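Local coordinates for DNA repair protein RAD7 (Saccharomyces cerevisiae, PDB 5ZB2) that takes part, as a component of the GGR complex, in global genome nucleotide excision repair, which removes damage from nontranscribing DNA, at residues E338-L343 with V356-D361; T349-G354 with Q365-Q370; N383-K388 with L395-R400. All coordinates share one frame; numbering follows the deposited sequence.

Contact 1. Residues E338-L343 with V356-D361; sequences EAFVAL and VRCVDD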
loop_
_atom_site.group_PDB
_atom_site.type_symbol
_atom_site.label_atom_id
_atom_site.label_comp_id
_atom_site.label_asym_id
_atom_site.label_seq_id
_atom_site.Cartn_x
_atom_site.Cartn_y
_atom_site.Cartn_z
ATOM N N GLU A 338 6.936 -53.606 -27.745
ATOM C CA GLU A 338 8.392 -53.704 -27.752
ATOM C C GLU A 338 9.044 -52.469 -27.143
ATOM O O GLU A 338 10.098 -52.575 -26.506
ATOM C CB GLU A 338 8.896 -53.919 -29.181
ATOM C CG GLU A 338 10.392 -54.194 -29.282
ATOM C CD GLU A 338 10.795 -55.492 -28.609
ATOM O OE1 GLU A 338 9.896 -56.296 -28.280
ATOM O OE2 GLU A 338 12.010 -55.707 -28.410
ATOM N N ALA A 339 8.444 -51.292 -27.331
ATOM C CA ALA A 339 9.004 -50.082 -26.741
ATOM C C ALA A 339 9.110 -50.207 -25.226
ATOM O O ALA A 339 10.123 -49.819 -24.632
ATOM C CB ALA A 339 8.153 -48.868 -27.116
ATOM N N PHE A 340 8.076 -50.752 -24.583
ATOM C CA PHE A 340 8.069 -50.843 -23.130
ATOM C C PHE A 340 8.941 -51.978 -22.610
ATOM O O PHE A 340 9.288 -51.981 -21.424
ATOM C CB PHE A 340 6.636 -51.006 -22.629
ATOM C CG PHE A 340 5.729 -49.882 -23.034
ATOM C CD1 PHE A 340 5.757 -48.675 -22.357
ATOM C CD2 PHE A 340 4.857 -50.024 -24.100
ATOM C CE1 PHE A 340 4.928 -47.636 -22.731
ATOM C CE2 PHE A 340 4.023 -48.985 -24.475
ATOM C CZ PHE A 340 4.059 -47.792 -23.791
ATOM N N VAL A 341 9.307 -52.934 -23.467
ATOM C CA VAL A 341 10.259 -53.964 -23.064
ATOM C C VAL A 341 11.551 -53.321 -22.586
ATOM O O VAL A 341 12.133 -53.736 -21.576
ATOM C CB VAL A 341 10.511 -54.945 -24.227
ATOM C CG1 VAL A 341 11.543 -55.986 -23.838
ATOM C CG2 VAL A 341 9.216 -55.627 -24.640
ATOM N N ALA A 342 12.012 -52.288 -23.292
ATOM C CA ALA A 342 13.251 -51.605 -22.943
ATOM C C ALA A 342 13.081 -50.583 -21.830
ATOM O O ALA A 342 14.087 -50.086 -21.312
ATOM C CB ALA A 342 13.825 -50.908 -24.177
ATOM N N LEU A 343 11.846 -50.258 -21.446
ATOM C CA LEU A 343 11.596 -49.222 -20.445
ATOM C C LEU A 343 11.799 -49.817 -19.053
ATOM O O LEU A 343 10.856 -50.158 -18.335
ATOM C CB LEU A 343 10.195 -48.644 -20.615
ATOM C CG LEU A 343 9.823 -47.449 -19.733
ATOM C CD1 LEU A 343 10.822 -46.313 -19.888
ATOM C CD2 LEU A 343 8.419 -46.968 -20.072
ATOM N N VAL A 356 -2.290 -44.208 -25.115
ATOM C CA VAL A 356 -1.304 -45.077 -25.750
ATOM C C VAL A 356 -2.012 -46.390 -26.072
ATOM O O VAL A 356 -2.187 -47.253 -25.208
ATOM C CB VAL A 356 -0.069 -45.286 -24.872
ATOM C CG1 VAL A 356 0.943 -46.176 -25.584
ATOM C CG2 VAL A 356 0.570 -43.945 -24.544
ATOM N N ARG A 357 -2.399 -46.537 -27.339
ATOM C CA ARG A 357 -3.246 -47.644 -27.776
ATOM C C ARG A 357 -2.748 -48.994 -27.264
ATOM O O ARG A 357 -3.522 -49.786 -26.717
ATOM C CB ARG A 357 -3.312 -47.631 -29.305
ATOM C CG ARG A 357 -3.960 -48.844 -29.962
ATOM C CD ARG A 357 -3.755 -48.796 -31.472
ATOM N NE ARG A 357 -2.339 -48.680 -31.814
ATOM C CZ ARG A 357 -1.478 -49.693 -31.805
ATOM N NH1 ARG A 357 -1.880 -50.914 -31.475
ATOM N NH2 ARG A 357 -0.209 -49.480 -32.121
ATOM N N CYS A 358 -1.458 -49.281 -27.447
ATOM C CA CYS A 358 -0.960 -50.635 -27.231
ATOM C C CYS A 358 -0.940 -51.053 -25.763
ATOM O O CYS A 358 -0.791 -52.247 -25.489
ATOM C CB CYS A 358 0.447 -50.773 -27.819
ATOM S SG CYS A 358 1.716 -49.904 -26.884
ATOM N N VAL A 359 -1.091 -50.122 -24.819
ATOM C CA VAL A 359 -0.953 -50.461 -23.405
ATOM C C VAL A 359 -2.091 -51.382 -22.985
ATOM O O VAL A 359 -3.268 -51.103 -23.248
ATOM C CB VAL A 359 -0.918 -49.189 -22.543
ATOM C CG1 VAL A 359 -0.800 -49.536 -21.061
ATOM C CG2 VAL A 359 0.238 -48.298 -22.960
ATOM N N ASP A 360 -1.744 -52.485 -22.326
ATOM C CA ASP A 360 -2.727 -53.407 -21.767
ATOM C C ASP A 360 -2.207 -53.882 -20.413
ATOM O O ASP A 360 -1.181 -53.406 -19.919
ATOM C CB ASP A 360 -3.010 -54.570 -22.731
ATOM C CG ASP A 360 -1.776 -55.414 -23.025
ATOM O OD1 ASP A 360 -0.850 -55.456 -22.189
ATOM O OD2 ASP A 360 -1.742 -56.050 -24.100
ATOM N N ASP A 361 -2.920 -54.838 -19.814
ATOM C CA ASP A 361 -2.547 -55.318 -18.487
ATOM C C ASP A 361 -1.141 -55.905 -18.487
ATOM O O ASP A 361 -0.380 -55.712 -17.533
ATOM C CB ASP A 361 -3.559 -56.355 -18.001
ATOM C CG ASP A 361 -4.948 -55.774 -17.818
ATOM O OD1 ASP A 361 -5.055 -54.565 -17.515
ATOM O OD2 ASP A 361 -5.933 -56.525 -17.977
#
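V359 N bonds to V356 O at 3.1 Å and closes a type I beta turn whose two end residues both touch the ring of F340. The turn brings three side chains that are near in sequence, V356, C358 and V359, to one end of that ring. C358 SG lies 3.5 Å from F340 CE2 and 4.8 Å from the ring centroid. It sits 85° off the ring normal, so the sulfur is close to the ring plane and not over a face. This is a Cys sulfur-aromatic contact. The first torsion of C358 (chi1 72°) tucks SG back over its own main chain, flanked by N and C. From there SG points at the side of the ring formed by CE2 and CD2.

V356 also comes to the ring edge, where its CG1 is 3.9 Å from F340 CZ. The two side chains meet head-on. V359 adds its CG2, also 3.9 Å from F340 CZ, from an oblique position. Its side chain runs roughly perpendicular to that of F340. F340 is the single residue of 338-343 that touches the other segment.

Directly after the turn, D360 is the N-cap of helix 361-370, and its OD1 takes the N-H of V363.

This chain, the C-terminal part of RAD7, is built of leucine-rich repeats. Here the short, weakly bonded helix 337-341 packs on the link between strand 350-352 and helix 361-370. V363 and M366 of that helix also touch F340.

No hydrogen bond joins the two segments. The contact therefore depends on packing of V356 and C358 at the ring edge, with V359 set obliquely. Dispersion and probably weak sulfur-ring electrostatics supply the attraction.

Contact 2. Residues T349-G354 with Q365-Q370; sequences TYLDLG and QMLGEQ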
loop_
_atom_site.group_PDB
_atom_site.type_symbol
_atom_site.label_atom_id
_atom_site.label_comp_id
_atom_site.label_asym_id
_atom_site.label_seq_id
_atom_site.Cartn_x
_atom_site.Cartn_y
_atom_site.Cartn_z
ATOM N N THR A 349 9.749 -42.481 -11.789
ATOM C CA THR A 349 8.668 -42.424 -10.811
ATOM C C THR A 349 7.311 -42.096 -11.412
ATOM O O THR A 349 6.295 -42.535 -10.866
ATOM C CB THR A 349 8.975 -41.381 -9.723
ATOM O OG1 THR A 349 8.902 -40.064 -10.283
ATOM C CG2 THR A 349 10.362 -41.605 -9.136
ATOM N N TYR A 350 7.262 -41.342 -12.512
ATOM C CA TYR A 350 6.011 -40.958 -13.151
ATOM C C TYR A 350 6.059 -41.308 -14.631
ATOM O O TYR A 350 7.062 -41.052 -15.305
ATOM C CB TYR A 350 5.735 -39.456 -12.983
ATOM C CG TYR A 350 4.487 -38.990 -13.701
ATOM C CD1 TYR A 350 3.234 -39.112 -13.111
ATOM C CD2 TYR A 350 4.561 -38.432 -14.970
ATOM C CE1 TYR A 350 2.089 -38.691 -13.765
ATOM C CE2 TYR A 350 3.420 -38.010 -15.634
ATOM C CZ TYR A 350 2.189 -38.140 -15.026
ATOM O OH TYR A 350 1.052 -37.722 -15.680
ATOM N N LEU A 351 4.968 -41.877 -15.139
ATOM C CA LEU A 351 4.892 -42.288 -16.537
ATOM C C LEU A 351 3.492 -42.008 -17.058
ATOM O O LEU A 351 2.514 -42.561 -16.547
ATOM C CB LEU A 351 5.243 -43.772 -16.692
ATOM C CG LEU A 351 5.233 -44.346 -18.112
ATOM C CD1 LEU A 351 6.273 -43.667 -18.999
ATOM C CD2 LEU A 351 5.460 -45.849 -18.078
ATOM N N ASP A 352 3.398 -41.155 -18.077
ATOM C CA ASP A 352 2.124 -40.775 -18.679
ATOM C C ASP A 352 1.930 -41.597 -19.949
ATOM O O ASP A 352 2.616 -41.373 -20.952
ATOM C CB ASP A 352 2.095 -39.276 -18.980
ATOM C CG ASP A 352 0.747 -38.801 -19.503
ATOM O OD1 ASP A 352 -0.075 -39.640 -19.931
ATOM O OD2 ASP A 352 0.515 -37.575 -19.497
ATOM N N LEU A 353 0.998 -42.550 -19.903
ATOM C CA LEU A 353 0.674 -43.385 -21.055
ATOM C C LEU A 353 -0.744 -43.143 -21.554
ATOM O O LEU A 353 -1.330 -44.019 -22.199
ATOM C CB LEU A 353 0.866 -44.863 -20.715
ATOM C CG LEU A 353 2.268 -45.269 -20.264
ATOM C CD1 LEU A 353 2.299 -46.742 -19.908
ATOM C CD2 LEU A 353 3.312 -44.957 -21.334
ATOM N N GLY A 354 -1.302 -41.970 -21.276
ATOM C CA GLY A 354 -2.645 -41.651 -21.710
ATOM C C GLY A 354 -2.810 -41.729 -23.211
ATOM O O GLY A 354 -2.027 -41.142 -23.965
ATOM N N GLN A 365 1.763 -54.743 -16.020
ATOM C CA GLN A 365 2.427 -55.769 -15.224
ATOM C C GLN A 365 3.937 -55.705 -15.410
ATOM O O GLN A 365 4.693 -55.627 -14.435
ATOM C CB GLN A 365 1.890 -57.148 -15.616
ATOM C CG GLN A 365 2.632 -58.338 -15.010
ATOM C CD GLN A 365 2.431 -58.467 -13.514
ATOM O OE1 GLN A 365 2.116 -57.495 -12.828
ATOM N NE2 GLN A 365 2.608 -59.678 -13.000
ATOM N N MET A 366 4.390 -55.737 -16.663
ATOM C CA MET A 366 5.823 -55.726 -16.939
ATOM C C MET A 366 6.478 -54.456 -16.411
ATOM O O MET A 366 7.561 -54.510 -15.816
ATOM C CB MET A 366 6.056 -55.870 -18.443
ATOM C CG MET A 366 7.507 -55.744 -18.874
ATOM S SD MET A 366 7.722 -56.032 -20.639
ATOM C CE MET A 366 6.661 -54.769 -21.340
ATOM N N LEU A 367 5.838 -53.302 -16.620
ATOM C CA LEU A 367 6.420 -52.041 -16.167
ATOM C C LEU A 367 6.557 -52.009 -14.651
ATOM O O LEU A 367 7.569 -51.534 -14.121
ATOM C CB LEU A 367 5.574 -50.865 -16.653
ATOM C CG LEU A 367 5.564 -50.612 -18.162
ATOM C CD1 LEU A 367 4.591 -49.498 -18.507
ATOM C CD2 LEU A 367 6.961 -50.275 -18.672
ATOM N N GLY A 368 5.549 -52.510 -13.934
ATOM C CA GLY A 368 5.615 -52.513 -12.484
ATOM C C GLY A 368 6.787 -53.308 -11.944
ATOM O O GLY A 368 7.311 -52.998 -10.872
ATOM N N GLU A 369 7.217 -54.337 -12.674
ATOM C CA GLU A 369 8.322 -55.177 -12.231
ATOM C C GLU A 369 9.679 -54.662 -12.693
ATOM O O GLU A 369 10.692 -54.938 -12.039
ATOM C CB GLU A 369 8.128 -56.612 -12.733
ATOM C CG GLU A 369 6.788 -57.245 -12.365
ATOM C CD GLU A 369 6.481 -57.166 -10.880
ATOM O OE1 GLU A 369 6.030 -56.096 -10.420
ATOM O OE2 GLU A 369 6.692 -58.174 -10.174
ATOM N N GLN A 370 9.729 -53.919 -13.800
ATOM C CA GLN A 370 10.990 -53.441 -14.353
ATOM C C GLN A 370 11.384 -52.056 -13.855
ATOM O O GLN A 370 12.482 -51.589 -14.185
ATOM C CB GLN A 370 10.919 -53.411 -15.885
ATOM C CG GLN A 370 10.872 -54.779 -16.542
ATOM C CD GLN A 370 10.909 -54.694 -18.056
ATOM O OE1 GLN A 370 10.767 -53.616 -18.633
ATOM N NE2 GLN A 370 11.107 -55.834 -18.706
#
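L351, L353 and L367 meet through methyl groups, with no flat group between them. One flat group within 349-354 is the carboxylate of D352. Its OD1 accepts the N-H of G354 at 3.0 Å, nearly along the C-O axis, with an N-H...O angle of 166°. This is an Asx turn, and N330 ND2 is a second donor to the same oxygen.

L367 CD1 is the shared point on the helix side. It lies 3.8 Å from L351 CD2 and 3.8 Å from L353 CD1. The approaches differ. L351 and L367 cross at about a right angle, while L353 and L367 reach toward each other tip to tip. L367 has CG anti to the carbonyl carbon (chi1 -68°) and an extended second torsion (chi2 175°), which carries CD1 forward to both strand-side residues.

The contact joins strand 350-352 and the residue just after it to helix 361-370 in the leucine-rich repeat fold. In this fold the parallel strands line the concave side and the helices the convex side, with leucines filling the space between. L351 and L353, two apart in sequence, both turn their CB toward the helix. Y350 and D352 instead pack along the neighbouring strands 326-328 and 376-378.

The buried layer continues past the two segments. L351 touches L327 and L343, and L353 touches L329 and I377. F340 of helix 337-341 touches L367.

Contact 3. Residues N383-K388 with L395-R400; sequences NLVTEK and LTLIGR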
loop_
_atom_site.group_PDB
_atom_site.type_symbol
_atom_site.label_atom_id
_atom_site.label_comp_id
_atom_site.label_asym_id
_atom_site.label_seq_id
_atom_site.Cartn_x
_atom_site.Cartn_y
_atom_site.Cartn_z
ATOM N N ASN A 383 -8.317 -48.399 -23.044
ATOM C CA ASN A 383 -9.477 -49.228 -22.727
ATOM C C ASN A 383 -9.084 -50.669 -22.425
ATOM O O ASN A 383 -9.793 -51.361 -21.686
ATOM C CB ASN A 383 -10.477 -49.178 -23.882
ATOM C CG ASN A 383 -10.991 -47.774 -24.149
ATOM O OD1 ASN A 383 -11.149 -46.972 -23.228
ATOM N ND2 ASN A 383 -11.249 -47.469 -25.415
ATOM N N LEU A 384 -7.963 -51.138 -22.974
ATOM C CA LEU A 384 -7.526 -52.513 -22.764
ATOM C C LEU A 384 -6.922 -52.744 -21.382
ATOM O O LEU A 384 -6.478 -53.864 -21.101
ATOM C CB LEU A 384 -6.515 -52.915 -23.843
ATOM C CG LEU A 384 -7.023 -53.129 -25.278
ATOM C CD1 LEU A 384 -8.151 -54.159 -25.333
ATOM C CD2 LEU A 384 -7.455 -51.819 -25.932
ATOM N N VAL A 385 -6.890 -51.730 -20.524
ATOM C CA VAL A 385 -6.465 -51.892 -19.137
ATOM C C VAL A 385 -7.711 -52.132 -18.293
ATOM O O VAL A 385 -8.578 -51.256 -18.191
ATOM C CB VAL A 385 -5.691 -50.662 -18.640
ATOM C CG1 VAL A 385 -5.223 -50.871 -17.207
ATOM C CG2 VAL A 385 -4.502 -50.363 -19.551
ATOM N N THR A 386 -7.798 -53.311 -17.685
ATOM C CA THR A 386 -8.975 -53.731 -16.933
ATOM C C THR A 386 -8.697 -53.673 -15.434
ATOM O O THR A 386 -7.622 -53.265 -14.986
ATOM C CB THR A 386 -9.399 -55.143 -17.342
ATOM O OG1 THR A 386 -8.372 -56.078 -16.986
ATOM C CG2 THR A 386 -9.649 -55.217 -18.835
ATOM N N GLU A 387 -9.698 -54.092 -14.654
ATOM C CA GLU A 387 -9.527 -54.174 -13.207
ATOM C C GLU A 387 -8.453 -55.186 -12.835
ATOM O O GLU A 387 -7.796 -55.044 -11.797
ATOM C CB GLU A 387 -10.858 -54.533 -12.535
ATOM C CG GLU A 387 -11.338 -55.976 -12.731
ATOM C CD GLU A 387 -11.899 -56.237 -14.116
ATOM O OE1 GLU A 387 -12.481 -55.305 -14.707
ATOM O OE2 GLU A 387 -11.760 -57.375 -14.612
ATOM N N LYS A 388 -8.259 -56.209 -13.668
ATOM C CA LYS A 388 -7.276 -57.255 -13.412
ATOM C C LYS A 388 -5.839 -56.760 -13.517
ATOM O O LYS A 388 -4.916 -57.549 -13.288
ATOM C CB LYS A 388 -7.508 -58.412 -14.389
ATOM C CG LYS A 388 -6.805 -59.710 -14.026
ATOM C CD LYS A 388 -7.172 -60.819 -15.000
ATOM C CE LYS A 388 -6.465 -62.121 -14.660
ATOM N NZ LYS A 388 -6.797 -63.205 -15.626
ATOM N N LEU A 395 2.333 -48.934 -6.419
ATOM C CA LEU A 395 1.994 -48.396 -7.728
ATOM C C LEU A 395 0.498 -48.121 -7.802
ATOM O O LEU A 395 -0.313 -48.963 -7.403
ATOM C CB LEU A 395 2.410 -49.364 -8.837
ATOM C CG LEU A 395 2.417 -48.807 -10.264
ATOM C CD1 LEU A 395 3.447 -49.547 -11.101
ATOM C CD2 LEU A 395 1.041 -48.902 -10.920
ATOM N N THR A 396 0.141 -46.945 -8.316
ATOM C CA THR A 396 -1.247 -46.542 -8.475
ATOM C C THR A 396 -1.493 -46.145 -9.924
ATOM O O THR A 396 -0.657 -45.481 -10.545
ATOM C CB THR A 396 -1.600 -45.373 -7.546
ATOM O OG1 THR A 396 -0.964 -44.179 -8.013
ATOM C CG2 THR A 396 -1.138 -45.663 -6.124
ATOM N N LEU A 397 -2.640 -46.552 -10.455
ATOM C CA LEU A 397 -3.026 -46.247 -11.826
ATOM C C LEU A 397 -4.113 -45.181 -11.817
ATOM O O LEU A 397 -5.134 -45.335 -11.138
ATOM C CB LEU A 397 -3.524 -47.499 -12.552
ATOM C CG LEU A 397 -2.562 -48.687 -12.640
ATOM C CD1 LEU A 397 -3.205 -49.815 -13.431
ATOM C CD2 LEU A 397 -1.234 -48.291 -13.263
ATOM N N ILE A 398 -3.892 -44.110 -12.573
ATOM C CA ILE A 398 -4.853 -43.022 -12.703
ATOM C C ILE A 398 -5.391 -43.022 -14.127
ATOM O O ILE A 398 -4.711 -43.438 -15.072
ATOM C CB ILE A 398 -4.224 -41.658 -12.343
ATOM C CG1 ILE A 398 -2.985 -41.390 -13.206
ATOM C CG2 ILE A 398 -3.876 -41.623 -10.861
ATOM C CD1 ILE A 398 -2.275 -40.079 -12.911
ATOM N N GLY A 399 -6.630 -42.559 -14.275
ATOM C CA GLY A 399 -7.282 -42.556 -15.568
ATOM C C GLY A 399 -8.106 -43.789 -15.860
ATOM O O GLY A 399 -8.277 -44.145 -17.032
ATOM N N ARG A 400 -8.624 -44.454 -14.833
ATOM C CA ARG A 400 -9.437 -45.643 -15.020
ATOM C C ARG A 400 -10.837 -45.260 -15.501
ATOM O O ARG A 400 -11.200 -44.083 -15.575
ATOM C CB ARG A 400 -9.524 -46.435 -13.716
ATOM C CG ARG A 400 -8.183 -46.668 -13.033
ATOM C CD ARG A 400 -7.262 -47.525 -13.881
ATOM N NE ARG A 400 -7.786 -48.876 -14.066
ATOM C CZ ARG A 400 -7.643 -49.866 -13.188
ATOM N NH1 ARG A 400 -8.154 -51.059 -13.448
ATOM N NH2 ARG A 400 -6.994 -49.668 -12.047
#
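Strand 396-398, the last of the leucine-rich repeat array, and the residues just after it meet the preceding loop: R400 on T386 and E387, L397 on V385. R400 brings its guanidinium to the loop backbone. R400 NH1 is 2.7 Å from T386 O, but the angle is poor and this is not a hydrogen bond. The carbonyl oxygen lies oblique to the guanidinium plane. E387 CA, 3.4 Å from R400 NH1, sits at its edge. Bends in the middle of the arginine chain (chi2 -64°, chi3 -65°) fold it toward T386.

Deeper in, V385 CG1 approaches L397 CD1 at 4.4 Å, a loose apolar contact. L397 also packs on I377 and on I364 of helix 361-370. The T386 hydroxyl is hydrogen-bonded to D361 OD2, and K388 N makes a weak bond to T386 OG1 at 3.3 Å. On the same strand, T396 packs against K44 of the Elongin-C chain.

E387 OE1 is 6.2 Å from R400 NH1, too far for a salt bridge. The arginine charge is probably attracted by the nearby carbonyl oxygen, without a well-directed bond to hold it.

The three contacts lie near the C-terminal end of the repeat array. Contacts 1 and 2 have centres about 9 Å apart and alternate along the chain. They touch where F340 CE1 is 3.4 Å from L353 CD2. Contact 3 follows in sequence, with its centre about 11 Å from that of contact 2. There L395 CD1 is 3.9 Å from G368 CA. The centres of contacts 1 and 3 are about 14 Å apart. These two touch where D361 OD1 is 3.4 Å from V385 CA. None of the three includes a residue of the polyether pockets, which are formed by residues between W23 and K124.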